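PDB 4RYE: D-alanyl-D-alanine carboxypeptidase, which trims peptidoglycan stem peptides as a D,D-carboxypeptidase, probably cleaving the terminal D-Ala-D-Ala bond during mycobacterial cell wall biogenesis. Local coordinates for residues S30-A35 against G226-V231; L53-L58 against F162-A167; D59-N64 against N108-M113; G143-G148 against T212-K217. One frame throughout, in Å; residues are numbered along the deposited sequence.

Interaction 1 of 4, residues S30-A35 against G226-V231; sequences SGQVLA and GGRRLV
L34 reaches over the R228 guanidinium, spanning strand 22-27, which lies between strands 32-37 and 228-237 in the antiparallel sheet. L34 can be traced from CB outward. Its CB points to the other strand but stays short of it; at CG the first approach appears, with R228 NH2 4.0 Å from L34 CG. The two methyls then divide the work on one face of the guanidinium. L34 CD1 lies over it 3.7 Å from R228 NH2. L34 CD2 lies over it too, 3.6 Å above the plane and shifted toward the rim, and it also touches the methyl L230 CD2 at 3.9 Å. R228 gets there because its chain runs extended from CG to NE, with CG anti to the backbone N (chi1 -175°). Q32 completes the group: Q32 OE1 is 3.6 Å from R228 NH2, obliquely placed, and it accepts instead from S30 OG at 2.7 Å, in its carbonyl plane on a lone pair. S30 OG in turn receives Q32 N in an ST turn. The charge of R228 is met by D27, whose OD2 forms a salt bridge with R228 NE, so what L34 supplies is an apolar cover for the flat face of a guanidinium paired elsewhere.

Interaction 2 of 4, residues L53-L58 against F162-A167; sequences LALVAL and FRAAMA
L55 of helix 50-60 is the side chain that reaches across here, pressing on A164 and A165 of helix 155-166. The CA atoms of L55 and A165 are 6.1 Å apart, a close approach for two helices, made possible by the two small alanines.

The methyl-to-methyl contacts come first. Each branch of L55 takes a different alanine: L55 CD1 meets A164 CB at 4.2 Å, while L55 CD2 lies 4.1 Å from A165 CB. These are ordinary van der Waals contacts.

Tighter are the contacts of side chain on backbone. L55 CD2 rests on the main chain where the two alanines join, 3.7 Å from A165 CA, 3.8 Å from A165 N and 4.0 Å from A164 C. The leucine is thus set against the peptide itself as well as against methyls. CG of L55 stands beside its own backbone N, anti to the carbonyl carbon (chi1 -85°), and this turns the isobutyl group toward the neighbouring helix.

The backbone hydrogen bonds of the two segments run within their own helices: A57 N bonds to L53 O, L58 N to A54 O, and M166 N, of a selenomethionine, to F162 O. Away from the interface, the R163 side chain leaves its helix to bond the backbone oxygens of L28 and D29.

L131 packs against both L55 and A164, and F171 touches A165 and L58. This buried meeting of helices belongs to the helical domain of the penicillin-binding, serine beta-lactamase-like fold, whose helix 50-60 begins at K50, the probable proton acceptor.

Interaction 3 of 4, residues D59-N64 against N108-M113; sequences DELDLN and NTLAHM
L61 and M113 approach with their CA atoms 7.9 Å apart, where the chain has just left helix 50-60, L61 being the first residue with non-helical backbone angles, and meets the last turn of helix 104-113. Both helices belong to the helical domain of the penicillin-binding fold. L61 does most of the reaching: its CG, set beside the backbone N (chi1 -61°), carries the two methyls toward M113, a selenomethionine. Both reach M113 CB, L61 CD1 and L61 CD2 each at 4.0 Å. L61 CD2 also comes within 3.9 Å of M113 O, so a methyl lies against the carbonyl at the helix's end. The other branch, L61 CD1, touches L110 CD2 at 4.0 Å, one turn earlier on the same helix face. The M113 chain bends at its last torsion, and its CE comes 4.2 Å from L61 CD2. L110 carries on to L94 and L98 of helix 91-100, while M113 rests on S65 and V67. The side-chain contacts are apolar, and polar bonding close by is local to the turn: D62 OD1 accepts N64 N in an Asx turn at 2.8 Å, N-H...O angle 155°, using the lone pair of D62 OD1 that faces away from its other oxygen.

Interaction 4 of 4, residues G143-G148 against T212-K217; sequences GLDGPG and TNAARK
T212 lays its methyl CG2 against the carbonyl of G143, with T212 CG2 3.9 Å from G143 O, a van der Waals contact and nothing more. The other branch of the same side chain does the polar work. T212 OG1 sits between the backbone N and the carbonyl carbon (chi1 66°), and from there it accepts A215 N at 2.8 Å with an N-H...O angle of 154°, the ST motif that ties the turn after strand 204-212 together. T212 OG1 also shares a short hydrogen bond of 2.5 Å with a water. That water donates to D145 OD1 at 2.7 Å, so the carboxylate of one loop and the hydroxyl of the other are joined through a single solvent molecule. D145 OD1 has a second partner, S150 OG, to which it is also hydrogen bonded. Beside this bridge, A214 CB comes to 4.3 Å from D145 OD1.

At the backbone angles of G143 a side chain would run into the preceding carbonyl oxygen, so glycine suits this position; its N bonds to T140 OG1, which also takes part in a bond with L144 O. The glycine lies about 6 Å from the side chains of both S47, inferred to form the acyl-ester, and K50, the probable proton acceptor. As in related enzymes, the strand leading to T212 probably carries the KTG-type motif bordering the active-site cleft. Across this interface, then, two loops by the catalytic site meet through a methyl and a water, and the carboxylate probably polarises that water.

In the fold
Interactions 2 and 3 share helix 50-60 and touch, L58 CD2 packing on L63 CD2 at 3.9 Å, so one helix is met by helix 155-166 at L55 and by helix 104-113 just beyond its end. Interaction 1 belongs to the sheet, yet it meets interaction 2 directly: V231 CG2 lies 4.0 Å from F162 CD2, joining sheet to helical domain. Interaction 4 is the one nearest the active site, through the G143 loop; its nearest atoms are about 6 Å from interaction 3 and about 7 Å from interaction 2. L110 of interaction 3 is about 8 Å from K50, side chain to side chain. Interaction 1, centred 29 Å from the centre of interaction 4, lies far from that site.

Interaction 1 of 4, residues S30-A35 against G226-V231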
loop_
_atom_site.group_PDB
_atom_site.type_symbol
_atom_site.label_atom_id
_atom_site.label_comp_id
_atom_site.label_asym_id
_atom_site.label_seq_id
_atom_site.Cartn_x
_atom_site.Cartn_y
_atom_site.Cartn_z
ATOM N N SER A 30 0.035 16.011 10.605
ATOM C CA SER A 30 0.305 17.393 10.217
ATOM C C SER A 30 0.648 17.544 8.731
ATOM O O SER A 30 0.497 18.626 8.167
ATOM C CB SER A 30 1.443 17.960 11.053
ATOM O OG SER A 30 2.678 17.405 10.634
ATOM N N GLY A 31 1.100 16.462 8.100
ATOM C CA GLY A 31 1.524 16.505 6.708
ATOM C C GLY A 31 2.924 17.069 6.489
ATOM O O GLY A 31 3.358 17.220 5.338
ATOM N N GLN A 32 3.631 17.395 7.577
ATOM C CA GLN A 32 5.040 17.794 7.490
ATOM C C GLN A 32 5.861 16.670 6.872
ATOM O O GLN A 32 5.660 15.506 7.198
ATOM C CB GLN A 32 5.635 18.052 8.876
ATOM C CG GLN A 32 5.069 19.213 9.665
ATOM C CD GLN A 32 5.459 19.113 11.139
ATOM O OE1 GLN A 32 4.766 18.466 11.933
ATOM N NE2 GLN A 32 6.590 19.722 11.503
ATOM N N VAL A 33 6.783 17.016 5.985
ATOM C CA VAL A 33 7.740 16.034 5.468
ATOM C C VAL A 33 9.032 16.134 6.279
ATOM O O VAL A 33 9.632 17.207 6.373
ATOM C CB VAL A 33 8.011 16.243 3.957
ATOM C CG1 VAL A 33 9.073 15.274 3.459
ATOM C CG2 VAL A 33 6.718 16.050 3.168
ATOM N N LEU A 34 9.447 15.023 6.885
ATOM C CA LEU A 34 10.633 15.024 7.745
ATOM C C LEU A 34 11.913 14.805 6.951
ATOM O O LEU A 34 12.965 15.379 7.262
ATOM C CB LEU A 34 10.509 13.955 8.838
ATOM C CG LEU A 34 9.509 14.136 9.982
ATOM C CD1 LEU A 34 8.077 14.110 9.513
ATOM C CD2 LEU A 34 9.713 13.049 11.009
ATOM N N ALA A 35 11.828 13.962 5.926
ATOM C CA ALA A 35 12.981 13.676 5.079
ATOM C C ALA A 35 12.509 12.993 3.813
ATOM O O ALA A 35 11.440 12.409 3.782
ATOM C CB ALA A 35 13.996 12.787 5.823
ATOM N N GLY A 226 5.131 7.568 20.814
ATOM C CA GLY A 226 5.399 8.766 21.593
ATOM C C GLY A 226 4.472 9.909 21.244
ATOM O O GLY A 226 4.807 11.067 21.425
ATOM N N GLY A 227 3.294 9.585 20.738
ATOM C CA GLY A 227 2.295 10.603 20.470
ATOM C C GLY A 227 2.319 11.145 19.053
ATOM O O GLY A 227 1.450 11.932 18.674
ATOM N N ARG A 228 3.312 10.730 18.270
ATOM C CA ARG A 228 3.416 11.159 16.872
ATOM C C ARG A 228 3.124 9.980 15.942
ATOM O O ARG A 228 3.405 8.841 16.277
ATOM C CB ARG A 228 4.815 11.714 16.595
ATOM C CG ARG A 228 4.998 12.306 15.213
ATOM C CD ARG A 228 6.350 13.018 15.048
ATOM N NE ARG A 228 6.228 14.035 14.006
ATOM C CZ ARG A 228 7.204 14.842 13.597
ATOM N NH1 ARG A 228 8.419 14.750 14.111
ATOM N NH2 ARG A 228 6.956 15.735 12.649
ATOM N N ARG A 229 2.546 10.250 14.779
ATOM C CA ARG A 229 2.272 9.186 13.828
ATOM C C ARG A 229 2.963 9.505 12.506
ATOM O O ARG A 229 2.837 10.612 11.978
ATOM C CB ARG A 229 0.758 9.017 13.670
ATOM C CG ARG A 229 0.043 8.864 15.026
ATOM C CD ARG A 229 -1.368 8.308 14.896
ATOM N NE ARG A 229 -2.275 9.250 14.247
ATOM C CZ ARG A 229 -3.564 9.004 14.024
ATOM N NH1 ARG A 229 -4.088 7.846 14.395
ATOM N NH2 ARG A 229 -4.328 9.907 13.431
ATOM N N LEU A 230 3.702 8.534 11.983
ATOM C CA LEU A 230 4.497 8.753 10.784
ATOM C C LEU A 230 4.026 7.855 9.664
ATOM O O LEU A 230 3.487 6.779 9.900
ATOM C CB LEU A 230 5.983 8.480 11.049
ATOM C CG LEU A 230 6.712 9.365 12.077
ATOM C CD1 LEU A 230 8.176 8.949 12.216
ATOM C CD2 LEU A 230 6.614 10.856 11.717
ATOM N N VAL A 231 4.266 8.298 8.438
ATOM C CA VAL A 231 3.959 7.491 7.282
ATOM C C VAL A 231 5.180 7.527 6.366
ATOM O O VAL A 231 5.806 8.577 6.189
ATOM C CB VAL A 231 2.669 7.980 6.584
ATOM C CG1 VAL A 231 2.782 9.446 6.186
ATOM C CG2 VAL A 231 2.336 7.117 5.373
#

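Interaction 2 of 4, residues L53-L58 against F162-A167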
loop_
_atom_site.group_PDB
_atom_site.type_symbol
_atom_site.label_atom_id
_atom_site.label_comp_id
_atom_site.label_asym_id
_atom_site.label_seq_id
_atom_site.Cartn_x
_atom_site.Cartn_y
_atom_site.Cartn_z
ATOM N N LEU A 53 -6.906 1.205 -4.845
ATOM C CA LEU A 53 -8.102 0.414 -5.156
ATOM C C LEU A 53 -8.980 0.288 -3.912
ATOM O O LEU A 53 -10.199 0.424 -3.990
ATOM C CB LEU A 53 -7.713 -0.982 -5.667
ATOM C CG LEU A 53 -8.872 -1.970 -5.837
ATOM C CD1 LEU A 53 -9.876 -1.468 -6.854
ATOM C CD2 LEU A 53 -8.331 -3.340 -6.243
ATOM N N ALA A 54 -8.361 0.033 -2.761
ATOM C CA ALA A 54 -9.107 -0.082 -1.506
ATOM C C ALA A 54 -9.911 1.182 -1.184
ATOM O O ALA A 54 -11.054 1.096 -0.729
ATOM C CB ALA A 54 -8.169 -0.445 -0.333
ATOM N N LEU A 55 -9.315 2.351 -1.406
ATOM C CA LEU A 55 -10.029 3.621 -1.211
ATOM C C LEU A 55 -11.295 3.726 -2.065
ATOM O O LEU A 55 -12.346 4.153 -1.588
ATOM C CB LEU A 55 -9.123 4.798 -1.562
ATOM C CG LEU A 55 -8.169 5.327 -0.503
ATOM C CD1 LEU A 55 -7.254 6.366 -1.146
ATOM C CD2 LEU A 55 -8.951 5.930 0.651
ATOM N N VAL A 56 -11.189 3.357 -3.340
ATOM C CA VAL A 56 -12.342 3.395 -4.231
ATOM C C VAL A 56 -13.411 2.414 -3.735
ATOM O O VAL A 56 -14.599 2.756 -3.654
ATOM C CB VAL A 56 -11.942 3.046 -5.681
ATOM C CG1 VAL A 56 -13.189 2.864 -6.551
ATOM C CG2 VAL A 56 -11.037 4.131 -6.257
ATOM N N ALA A 57 -12.988 1.196 -3.397
ATOM C CA ALA A 57 -13.921 0.167 -2.927
ATOM C C ALA A 57 -14.657 0.616 -1.667
ATOM O O ALA A 57 -15.863 0.419 -1.542
ATOM C CB ALA A 57 -13.190 -1.153 -2.667
ATOM N N LEU A 58 -13.926 1.219 -0.735
ATOM C CA LEU A 58 -14.523 1.664 0.515
ATOM C C LEU A 58 -15.477 2.824 0.309
ATOM O O LEU A 58 -16.463 2.959 1.037
ATOM C CB LEU A 58 -13.443 2.035 1.530
ATOM C CG LEU A 58 -12.738 0.823 2.132
ATOM C CD1 LEU A 58 -11.452 1.253 2.811
ATOM C CD2 LEU A 58 -13.675 0.114 3.103
ATOM N N PHE A 162 -1.861 6.818 1.179
ATOM C CA PHE A 162 -1.969 6.037 2.407
ATOM C C PHE A 162 -2.574 6.826 3.569
ATOM O O PHE A 162 -3.267 6.276 4.430
ATOM C CB PHE A 162 -0.607 5.499 2.826
ATOM C CG PHE A 162 -0.698 4.278 3.690
ATOM C CD1 PHE A 162 -0.944 3.040 3.126
ATOM C CD2 PHE A 162 -0.543 4.366 5.064
ATOM C CE1 PHE A 162 -1.032 1.899 3.918
ATOM C CE2 PHE A 162 -0.632 3.231 5.870
ATOM C CZ PHE A 162 -0.878 1.995 5.291
ATOM N N ARG A 163 -2.265 8.107 3.612
ATOM C CA ARG A 163 -2.791 8.997 4.638
ATOM C C ARG A 163 -4.313 9.087 4.527
ATOM O O ARG A 163 -5.029 9.076 5.537
ATOM C CB ARG A 163 -2.152 10.375 4.463
ATOM C CG ARG A 163 -2.494 11.374 5.522
ATOM C CD ARG A 163 -1.579 12.583 5.386
ATOM N NE ARG A 163 -1.891 13.588 6.389
ATOM C CZ ARG A 163 -1.909 14.891 6.154
ATOM N NH1 ARG A 163 -1.635 15.353 4.934
ATOM N NH2 ARG A 163 -2.216 15.725 7.135
ATOM N N ALA A 164 -4.807 9.159 3.297
ATOM C CA ALA A 164 -6.250 9.185 3.065
ATOM C C ALA A 164 -6.877 7.861 3.487
ATOM O O ALA A 164 -7.969 7.832 4.067
ATOM C CB ALA A 164 -6.560 9.485 1.589
ATOM N N ALA A 165 -6.195 6.758 3.184
ATOM C CA ALA A 165 -6.709 5.442 3.530
ATOM C C ALA A 165 -6.753 5.237 5.043
ATOM O O ALA A 165 -7.711 4.679 5.564
ATOM C CB ALA A 165 -5.889 4.337 2.852
HETATM N N MSE A 166 -5.722 5.692 5.747
HETATM C CA MSE A 166 -5.656 5.540 7.201
HETATM C C MSE A 166 -6.746 6.312 7.927
HETATM O O MSE A 166 -7.087 5.999 9.073
HETATM C CB MSE A 166 -4.285 5.967 7.727
HETATM C CG MSE A 166 -3.171 4.955 7.435
HETATM SE SE MSE A 166 -3.496 3.187 8.243
HETATM C CE MSE A 166 -3.805 3.751 10.082
ATOM N N ALA A 167 -7.284 7.332 7.267
ATOM C CA ALA A 167 -8.365 8.114 7.852
ATOM C C ALA A 167 -9.667 7.318 7.887
ATOM O O ALA A 167 -10.564 7.611 8.675
ATOM C CB ALA A 167 -8.553 9.409 7.087
#

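Interaction 3 of 4, residues D59-N64 against N108-M113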
loop_
_atom_site.group_PDB
_atom_site.type_symbol
_atom_site.label_atom_id
_atom_site.label_comp_id
_atom_site.label_asym_id
_atom_site.label_seq_id
_atom_site.Cartn_x
_atom_site.Cartn_y
_atom_site.Cartn_z
ATOM N N ASP A 59 -15.202 3.660 -0.682
ATOM C CA ASP A 59 -16.129 4.750 -0.999
ATOM C C ASP A 59 -17.434 4.267 -1.634
ATOM O O ASP A 59 -18.502 4.787 -1.334
ATOM C CB ASP A 59 -15.478 5.777 -1.933
ATOM C CG ASP A 59 -14.546 6.724 -1.203
ATOM O OD1 ASP A 59 -14.416 6.616 0.036
ATOM O OD2 ASP A 59 -13.949 7.588 -1.877
ATOM N N GLU A 60 -17.346 3.278 -2.517
ATOM C CA GLU A 60 -18.495 2.926 -3.359
ATOM C C GLU A 60 -19.251 1.672 -2.942
ATOM O O GLU A 60 -20.439 1.528 -3.245
ATOM C CB GLU A 60 -18.054 2.775 -4.818
ATOM C CG GLU A 60 -17.260 3.961 -5.338
ATOM C CD GLU A 60 -17.246 4.052 -6.856
ATOM O OE1 GLU A 60 -17.948 3.258 -7.523
ATOM O OE2 GLU A 60 -16.530 4.934 -7.379
ATOM N N LEU A 61 -18.574 0.751 -2.271
ATOM C CA LEU A 61 -19.161 -0.569 -2.037
ATOM C C LEU A 61 -19.596 -0.760 -0.592
ATOM O O LEU A 61 -18.888 -0.361 0.327
ATOM C CB LEU A 61 -18.160 -1.665 -2.416
ATOM C CG LEU A 61 -17.658 -1.745 -3.862
ATOM C CD1 LEU A 61 -16.554 -2.811 -3.983
ATOM C CD2 LEU A 61 -18.791 -2.017 -4.857
ATOM N N ASP A 62 -20.763 -1.362 -0.395
ATOM C CA ASP A 62 -21.178 -1.818 0.934
ATOM C C ASP A 62 -20.293 -3.012 1.312
ATOM O O ASP A 62 -20.025 -3.870 0.471
ATOM C CB ASP A 62 -22.648 -2.234 0.917
ATOM C CG ASP A 62 -23.182 -2.576 2.303
ATOM O OD1 ASP A 62 -22.774 -3.616 2.875
ATOM O OD2 ASP A 62 -24.032 -1.812 2.815
ATOM N N LEU A 63 -19.842 -3.071 2.566
ATOM C CA LEU A 63 -18.879 -4.099 2.985
ATOM C C LEU A 63 -19.485 -5.493 2.960
ATOM O O LEU A 63 -18.767 -6.495 2.853
ATOM C CB LEU A 63 -18.339 -3.804 4.388
ATOM C CG LEU A 63 -17.340 -2.659 4.565
ATOM C CD1 LEU A 63 -17.053 -2.480 6.048
ATOM C CD2 LEU A 63 -16.050 -2.926 3.793
ATOM N N ASN A 64 -20.811 -5.554 3.059
ATOM C CA ASN A 64 -21.515 -6.828 3.046
ATOM C C ASN A 64 -22.175 -7.141 1.705
ATOM O O ASN A 64 -22.858 -8.151 1.566
ATOM C CB ASN A 64 -22.551 -6.868 4.175
ATOM C CG ASN A 64 -21.905 -6.902 5.551
ATOM O OD1 ASN A 64 -21.060 -7.759 5.831
ATOM N ND2 ASN A 64 -22.282 -5.960 6.406
ATOM N N ASN A 108 -8.955 -8.097 -8.853
ATOM C CA ASN A 108 -9.759 -8.176 -10.063
ATOM C C ASN A 108 -11.244 -8.418 -9.773
ATOM O O ASN A 108 -12.111 -7.996 -10.543
ATOM C CB ASN A 108 -9.177 -9.212 -11.039
ATOM C CG ASN A 108 -7.808 -8.798 -11.565
ATOM O OD1 ASN A 108 -7.494 -7.606 -11.627
ATOM N ND2 ASN A 108 -6.989 -9.773 -11.926
ATOM N N THR A 109 -11.536 -9.077 -8.656
ATOM C CA THR A 109 -12.917 -9.354 -8.286
ATOM C C THR A 109 -13.570 -8.106 -7.691
ATOM O O THR A 109 -14.758 -7.865 -7.891
ATOM C CB THR A 109 -13.033 -10.570 -7.337
ATOM O OG1 THR A 109 -12.274 -11.663 -7.875
ATOM C CG2 THR A 109 -14.493 -11.021 -7.210
ATOM N N LEU A 110 -12.789 -7.303 -6.979
ATOM C CA LEU A 110 -13.261 -5.992 -6.551
ATOM C C LEU A 110 -13.524 -5.101 -7.760
ATOM O O LEU A 110 -14.509 -4.377 -7.796
ATOM C CB LEU A 110 -12.244 -5.328 -5.624
ATOM C CG LEU A 110 -12.257 -5.855 -4.185
ATOM C CD1 LEU A 110 -11.050 -5.333 -3.399
ATOM C CD2 LEU A 110 -13.566 -5.494 -3.471
ATOM N N ALA A 111 -12.652 -5.173 -8.762
ATOM C CA ALA A 111 -12.838 -4.383 -9.978
ATOM C C ALA A 111 -14.125 -4.794 -10.689
ATOM O O ALA A 111 -14.806 -3.961 -11.280
ATOM C CB ALA A 111 -11.646 -4.530 -10.907
ATOM N N HIS A 112 -14.440 -6.085 -10.632
ATOM C CA HIS A 112 -15.712 -6.613 -11.128
ATOM C C HIS A 112 -16.885 -5.896 -10.438
ATOM O O HIS A 112 -17.777 -5.373 -11.118
ATOM C CB HIS A 112 -15.749 -8.143 -10.923
ATOM C CG HIS A 112 -17.030 -8.808 -11.332
ATOM N ND1 HIS A 112 -17.154 -10.181 -11.408
ATOM C CD2 HIS A 112 -18.244 -8.304 -11.664
ATOM C CE1 HIS A 112 -18.384 -10.491 -11.775
ATOM N NE2 HIS A 112 -19.068 -9.374 -11.930
HETATM N N MSE A 113 -16.881 -5.865 -9.105
HETATM C CA MSE A 113 -17.922 -5.160 -8.343
HETATM C C MSE A 113 -17.998 -3.674 -8.675
HETATM O O MSE A 113 -19.053 -3.068 -8.565
HETATM C CB MSE A 113 -17.699 -5.311 -6.834
HETATM C CG MSE A 113 -17.727 -6.738 -6.354
HETATM SE SE MSE A 113 -17.631 -6.896 -4.398
HETATM C CE MSE A 113 -19.355 -6.061 -4.022
#

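Interaction 4 of 4, residues G143-G148 against T212-K217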
loop_
_atom_site.group_PDB
_atom_site.type_symbol
_atom_site.label_atom_id
_atom_site.label_comp_id
_atom_site.label_asym_id
_atom_site.label_seq_id
_atom_site.Cartn_x
_atom_site.Cartn_y
_atom_site.Cartn_z
ATOM N N GLY A 143 -1.837 -3.618 -9.748
ATOM C CA GLY A 143 -0.465 -3.130 -9.794
ATOM C C GLY A 143 0.396 -3.990 -10.695
ATOM O O GLY A 143 1.583 -3.723 -10.892
ATOM N N LEU A 144 -0.198 -5.043 -11.238
ATOM C CA LEU A 144 0.481 -5.847 -12.244
ATOM C C LEU A 144 0.670 -4.978 -13.478
ATOM O O LEU A 144 -0.062 -4.003 -13.668
ATOM C CB LEU A 144 -0.356 -7.075 -12.599
ATOM C CG LEU A 144 -0.421 -8.191 -11.553
ATOM C CD1 LEU A 144 -1.405 -9.278 -11.973
ATOM C CD2 LEU A 144 0.961 -8.777 -11.360
ATOM N N ASP A 145 1.656 -5.304 -14.308
ATOM C CA ASP A 145 1.800 -4.596 -15.575
ATOM C C ASP A 145 0.533 -4.820 -16.394
ATOM O O ASP A 145 0.016 -5.934 -16.460
ATOM C CB ASP A 145 3.034 -5.079 -16.352
ATOM C CG ASP A 145 4.345 -4.656 -15.701
ATOM O OD1 ASP A 145 4.390 -3.558 -15.121
ATOM O OD2 ASP A 145 5.338 -5.417 -15.775
ATOM N N GLY A 146 0.010 -3.755 -16.986
ATOM C CA GLY A 146 -1.145 -3.882 -17.853
ATOM C C GLY A 146 -0.821 -3.457 -19.266
ATOM O O GLY A 146 0.332 -3.154 -19.587
ATOM N N PRO A 147 -1.842 -3.438 -20.127
ATOM C CA PRO A 147 -1.692 -2.967 -21.503
ATOM C C PRO A 147 -1.275 -1.501 -21.537
ATOM O O PRO A 147 -0.587 -1.091 -22.471
ATOM C CB PRO A 147 -3.100 -3.140 -22.082
ATOM C CG PRO A 147 -3.719 -4.221 -21.249
ATOM C CD PRO A 147 -3.187 -3.980 -19.866
ATOM N N GLY A 148 -1.680 -0.733 -20.527
ATOM C CA GLY A 148 -1.290 0.659 -20.426
ATOM C C GLY A 148 0.112 0.852 -19.875
ATOM O O GLY A 148 0.577 1.982 -19.740
ATOM N N THR A 212 7.302 -6.077 -8.513
ATOM C CA THR A 212 7.266 -6.592 -9.876
ATOM C C THR A 212 8.667 -6.399 -10.415
ATOM O O THR A 212 9.481 -5.713 -9.800
ATOM C CB THR A 212 6.284 -5.841 -10.811
ATOM O OG1 THR A 212 6.746 -4.501 -11.006
ATOM C CG2 THR A 212 4.849 -5.830 -10.264
ATOM N N ASN A 213 8.951 -6.988 -11.567
ATOM C CA ASN A 213 10.258 -6.822 -12.183
ATOM C C ASN A 213 10.516 -5.349 -12.521
ATOM O O ASN A 213 11.615 -4.839 -12.317
ATOM C CB ASN A 213 10.373 -7.701 -13.430
ATOM C CG ASN A 213 11.808 -7.927 -13.848
ATOM O OD1 ASN A 213 12.672 -8.200 -13.012
ATOM N ND2 ASN A 213 12.077 -7.800 -15.144
ATOM N N ALA A 214 9.491 -4.663 -13.017
ATOM C CA ALA A 214 9.622 -3.254 -13.388
ATOM C C ALA A 214 9.646 -2.305 -12.183
ATOM O O ALA A 214 10.339 -1.288 -12.207
ATOM C CB ALA A 214 8.513 -2.853 -14.361
ATOM N N ALA A 215 8.883 -2.630 -11.139
ATOM C CA ALA A 215 8.809 -1.782 -9.950
ATOM C C ALA A 215 9.948 -2.022 -8.977
ATOM O O ALA A 215 10.261 -1.153 -8.151
ATOM C CB ALA A 215 7.483 -2.000 -9.227
ATOM N N ARG A 216 10.546 -3.207 -9.058
ATOM C CA ARG A 216 11.377 -3.726 -7.973
ATOM C C ARG A 216 10.551 -3.712 -6.676
ATOM O O ARG A 216 9.332 -3.906 -6.726
ATOM C CB ARG A 216 12.701 -2.954 -7.872
ATOM C CG ARG A 216 13.531 -3.091 -9.149
ATOM C CD ARG A 216 14.798 -2.263 -9.148
ATOM N NE ARG A 216 15.501 -2.450 -10.414
ATOM C CZ ARG A 216 16.721 -1.999 -10.682
ATOM N NH1 ARG A 216 17.398 -1.319 -9.767
ATOM N NH2 ARG A 216 17.260 -2.236 -11.873
ATOM N N LYS A 217 11.174 -3.493 -5.523
ATOM C CA LYS A 217 10.407 -3.567 -4.267
ATOM C C LYS A 217 9.787 -2.239 -3.906
ATOM O O LYS A 217 10.446 -1.202 -3.982
ATOM C CB LYS A 217 11.283 -4.043 -3.102
ATOM C CG LYS A 217 12.002 -5.361 -3.348
ATOM C CD LYS A 217 12.562 -5.930 -2.051
ATOM C CE LYS A 217 11.423 -6.195 -1.084
ATOM N NZ LYS A 217 11.818 -7.015 0.072
HETATM O O HOH W 1 5.339 -3.143 -12.642
#